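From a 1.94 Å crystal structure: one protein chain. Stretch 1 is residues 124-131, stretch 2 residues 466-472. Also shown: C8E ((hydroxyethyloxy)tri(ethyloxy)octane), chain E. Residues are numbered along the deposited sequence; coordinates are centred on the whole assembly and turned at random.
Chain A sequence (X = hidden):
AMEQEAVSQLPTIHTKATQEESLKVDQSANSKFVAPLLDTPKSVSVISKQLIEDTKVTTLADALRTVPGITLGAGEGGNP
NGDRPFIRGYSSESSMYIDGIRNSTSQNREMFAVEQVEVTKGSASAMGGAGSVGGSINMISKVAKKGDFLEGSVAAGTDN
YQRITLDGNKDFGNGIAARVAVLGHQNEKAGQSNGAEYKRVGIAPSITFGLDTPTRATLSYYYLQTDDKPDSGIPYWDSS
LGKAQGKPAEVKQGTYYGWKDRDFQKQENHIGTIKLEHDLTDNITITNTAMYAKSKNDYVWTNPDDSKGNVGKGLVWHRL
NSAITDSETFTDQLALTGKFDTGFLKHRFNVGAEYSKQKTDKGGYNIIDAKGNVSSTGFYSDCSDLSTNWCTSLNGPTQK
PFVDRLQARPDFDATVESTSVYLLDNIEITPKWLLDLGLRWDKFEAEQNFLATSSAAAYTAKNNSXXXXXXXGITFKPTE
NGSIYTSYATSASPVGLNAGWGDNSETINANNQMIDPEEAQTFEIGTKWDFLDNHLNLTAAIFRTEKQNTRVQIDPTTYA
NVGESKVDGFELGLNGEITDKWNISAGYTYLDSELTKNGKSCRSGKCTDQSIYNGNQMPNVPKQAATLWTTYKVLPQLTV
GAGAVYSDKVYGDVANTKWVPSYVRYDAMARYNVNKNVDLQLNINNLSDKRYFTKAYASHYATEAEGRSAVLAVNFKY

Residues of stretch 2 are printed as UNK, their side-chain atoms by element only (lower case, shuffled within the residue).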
# COMPACT_ATOMS: atom_id res chain seq x y z
N ALA A 124 -12.08 8.04 4.80
CA ALA A 124 -12.36 7.21 5.97
C ALA A 124 -11.73 7.62 7.29
O ALA A 124 -11.40 6.75 8.10
CB ALA A 124 -11.99 5.78 5.63
N SER A 125 -11.58 8.91 7.54
CA SER A 125 -10.96 9.33 8.78
C SER A 125 -11.76 8.94 10.02
O SER A 125 -11.16 8.76 11.07
CB SER A 125 -10.65 10.84 8.81
OG SER A 125 -9.64 11.18 7.87
N ALA A 126 -13.08 8.80 9.93
CA ALA A 126 -13.83 8.43 11.13
C ALA A 126 -13.42 7.04 11.62
O ALA A 126 -13.53 6.71 12.82
CB ALA A 126 -15.33 8.51 10.88
N MET A 127 -12.94 6.20 10.69
CA MET A 127 -12.50 4.86 11.02
C MET A 127 -11.01 4.82 11.37
O MET A 127 -10.57 3.98 12.14
CB MET A 127 -12.77 3.91 9.85
CG MET A 127 -14.25 3.79 9.55
SD MET A 127 -14.59 2.47 8.39
CE MET A 127 -14.35 1.05 9.43
N GLY A 128 -10.22 5.73 10.79
CA GLY A 128 -8.76 5.62 10.90
C GLY A 128 -8.00 6.83 11.39
O GLY A 128 -6.79 6.74 11.64
N GLY A 129 -8.67 7.96 11.60
CA GLY A 129 -8.00 9.19 11.97
C GLY A 129 -7.34 9.91 10.80
O GLY A 129 -7.85 9.91 9.67
N ALA A 130 -6.20 10.54 11.07
CA ALA A 130 -5.52 11.32 10.07
C ALA A 130 -5.28 10.49 8.81
O ALA A 130 -4.94 9.32 8.89
CB ALA A 130 -4.21 11.84 10.59
N GLY A 131 -5.48 11.12 7.66
CA GLY A 131 -5.25 10.47 6.39
C GLY A 131 -6.51 9.79 5.89
O GLY A 131 -7.63 10.28 6.09
N UNK A 466 -6.05 19.73 15.49
CA UNK A 466 -7.06 18.86 16.02
C UNK A 466 -8.29 18.98 15.14
O UNK A 466 -8.57 20.05 14.59
o UNK A 466 -9.34 19.98 18.11
o UNK A 466 -7.71 21.36 17.49
c UNK A 466 -8.18 20.23 17.72
c UNK A 466 -7.30 19.11 17.48
N UNK A 467 -8.98 17.88 14.92
CA UNK A 467 -9.99 17.90 13.86
C UNK A 467 -11.04 16.85 14.15
O UNK A 467 -10.79 15.86 14.84
c UNK A 467 -9.34 17.68 12.48
c UNK A 467 -6.98 16.81 12.67
c UNK A 467 -7.79 14.25 12.04
c UNK A 467 -8.71 15.28 12.10
c UNK A 467 -6.05 15.78 12.60
c UNK A 467 -8.32 16.57 12.43
c UNK A 467 -6.45 14.49 12.30
N UNK A 468 -12.24 17.10 13.66
CA UNK A 468 -13.33 16.16 13.83
C UNK A 468 -13.69 15.65 12.45
O UNK A 468 -13.82 16.44 11.51
c UNK A 468 -14.20 17.35 15.84
c UNK A 468 -14.56 16.88 14.45
c UNK A 468 -15.79 15.97 14.47
N UNK A 469 -13.85 14.34 12.33
CA UNK A 469 -14.28 13.77 11.07
C UNK A 469 -15.50 12.89 11.31
O UNK A 469 -15.80 12.48 12.45
o UNK A 469 -12.69 11.94 11.28
c UNK A 469 -13.16 12.95 10.40
c UNK A 469 -12.02 13.86 10.05
N UNK A 470 -16.22 12.62 10.23
CA UNK A 470 -17.42 11.82 10.39
C UNK A 470 -17.86 11.04 9.18
O UNK A 470 -17.29 11.14 8.10
c UNK A 470 -19.73 15.91 8.25
o UNK A 470 -20.13 16.92 7.39
c UNK A 470 -20.41 14.71 8.24
c UNK A 470 -18.29 15.06 9.98
c UNK A 470 -18.95 13.83 9.96
c UNK A 470 -18.55 12.72 10.90
c UNK A 470 -18.66 16.09 9.12
c UNK A 470 -20.02 13.68 9.09
N UNK A 471 -18.88 10.22 9.40
CA UNK A 471 -19.51 9.49 8.34
C UNK A 471 -20.99 9.36 8.66
O UNK A 471 -21.37 9.23 9.82
c UNK A 471 -19.20 7.05 9.16
o UNK A 471 -17.12 5.90 8.77
c UNK A 471 -18.32 5.79 8.99
c UNK A 471 -18.88 8.11 8.15
n UNK A 471 -18.93 4.62 9.10
N UNK A 472 -21.80 9.38 7.61
CA UNK A 472 -23.23 9.17 7.73
C UNK A 472 -23.71 8.45 6.50
O UNK A 472 -23.38 8.84 5.37
c UNK A 472 -23.95 10.52 7.85
C1 C8E E . -16.54 11.44 19.68
C2 C8E E . -15.93 12.81 19.43
C3 C8E E . -16.91 13.89 19.83
C4 C8E E . -16.78 15.15 18.98
C5 C8E E . -15.96 16.23 19.68
C6 C8E E . -16.38 17.64 19.27
C7 C8E E . -15.45 18.69 19.88
C8 C8E E . -15.05 19.76 18.87
O9 C8E E . -13.62 19.86 18.80
C10 C8E E . -13.18 20.97 18.02
C11 C8E E . -12.19 20.50 16.95
O12 C8E E . -11.93 21.50 15.95
C13 C8E E . -13.09 22.13 15.42
C14 C8E E . -14.10 21.11 14.91
O15 C8E E . -15.36 21.73 14.61
C16 C8E E . -16.26 21.74 15.72
C17 C8E E . -17.50 20.93 15.36
O18 C8E E . -18.12 20.47 16.56
C19 C8E E . -18.78 19.22 16.34
C20 C8E E . -19.52 18.80 17.60
O21 C8E E . -19.86 17.41 17.49
O HOH W 1 -14.87 9.58 7.72

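Position 466 carries four side-chain atoms, two carbons with two oxygens on the second, which is a carboxylate one carbon from the backbone: Asp466. None of these atoms comes within 10 Å of stretch 1. They face the detergent instead, with Asp466 OD2 3.1 Å from C8E C11.

Position 467 has seven carbons, one leading into a six-membered ring with no heteroatom. That is Phe467. Its CA-to-CB bond points toward stretch 1, and chi1 of 45° (p) carries the ring across to Ala130, where Phe467 CZ lies 3.9 Å from Ala130 CB. The methyl approaches the ring obliquely, and the contact is purely apolar.

At 468 there are three carbons, the first carrying the other two, so the side chain is branched at CB and is Val468. In the alternation of the strand it falls on the detergent side, Val468 CG2 lying 3.9 Å from C8E C14, and stretch 1 is out of its reach.

Position 469 is also branched at CB, but with one oxygen and one carbon: Thr469. Its CA-to-CB bond points toward the helix. Thr469 OG1 is 3.4 Å from both Ser125 C and Ser125 CB, and also 3.4 Å from Ala126 N. The last distance might suggest a hydrogen bond, but the angle is poor, so this is close packing.

Position 470 shows one carbon, a six-carbon ring and a terminal oxygen, which identifies Tyr470. The side chain leaves CA away from stretch 1; the backbone makes the contact, with Tyr470 CA 3.9 Å from Ala126 CB. Water 1 connects the two main chains, accepting from Ala126 N (2.9 Å from the water O) and donating to Tyr470 O (also 2.9 Å from the water O).

Position 471 has three carbons in a row, the third bearing one oxygen and one nitrogen, hence the amide Gln471. It points toward stretch 1, and Gln471 OE1 rests 3.6 Å from Met127 CG and 3.8 Å from Ala126 CB.

Position 472 has a single side-chain carbon, Ala472, too distant to touch stretch 1.

The contact works by alternation: Phe467, Thr469 and Gln471 point toward stretch 1, while Tyr470 contributes backbone. Small residues on stretch 1 permit a close approach, with Ala126 CA only 5.0 Å from Tyr470 CA. The two stretches bury 305 Å² without a direct hydrogen bond, so packing and the bridging water join them. Within stretch 1, the short helix is supported by its own bonds, including Gly129 N to Ser125 O at 2.7 Å.

Stretch 2, residues 466-472: DFVTYQA
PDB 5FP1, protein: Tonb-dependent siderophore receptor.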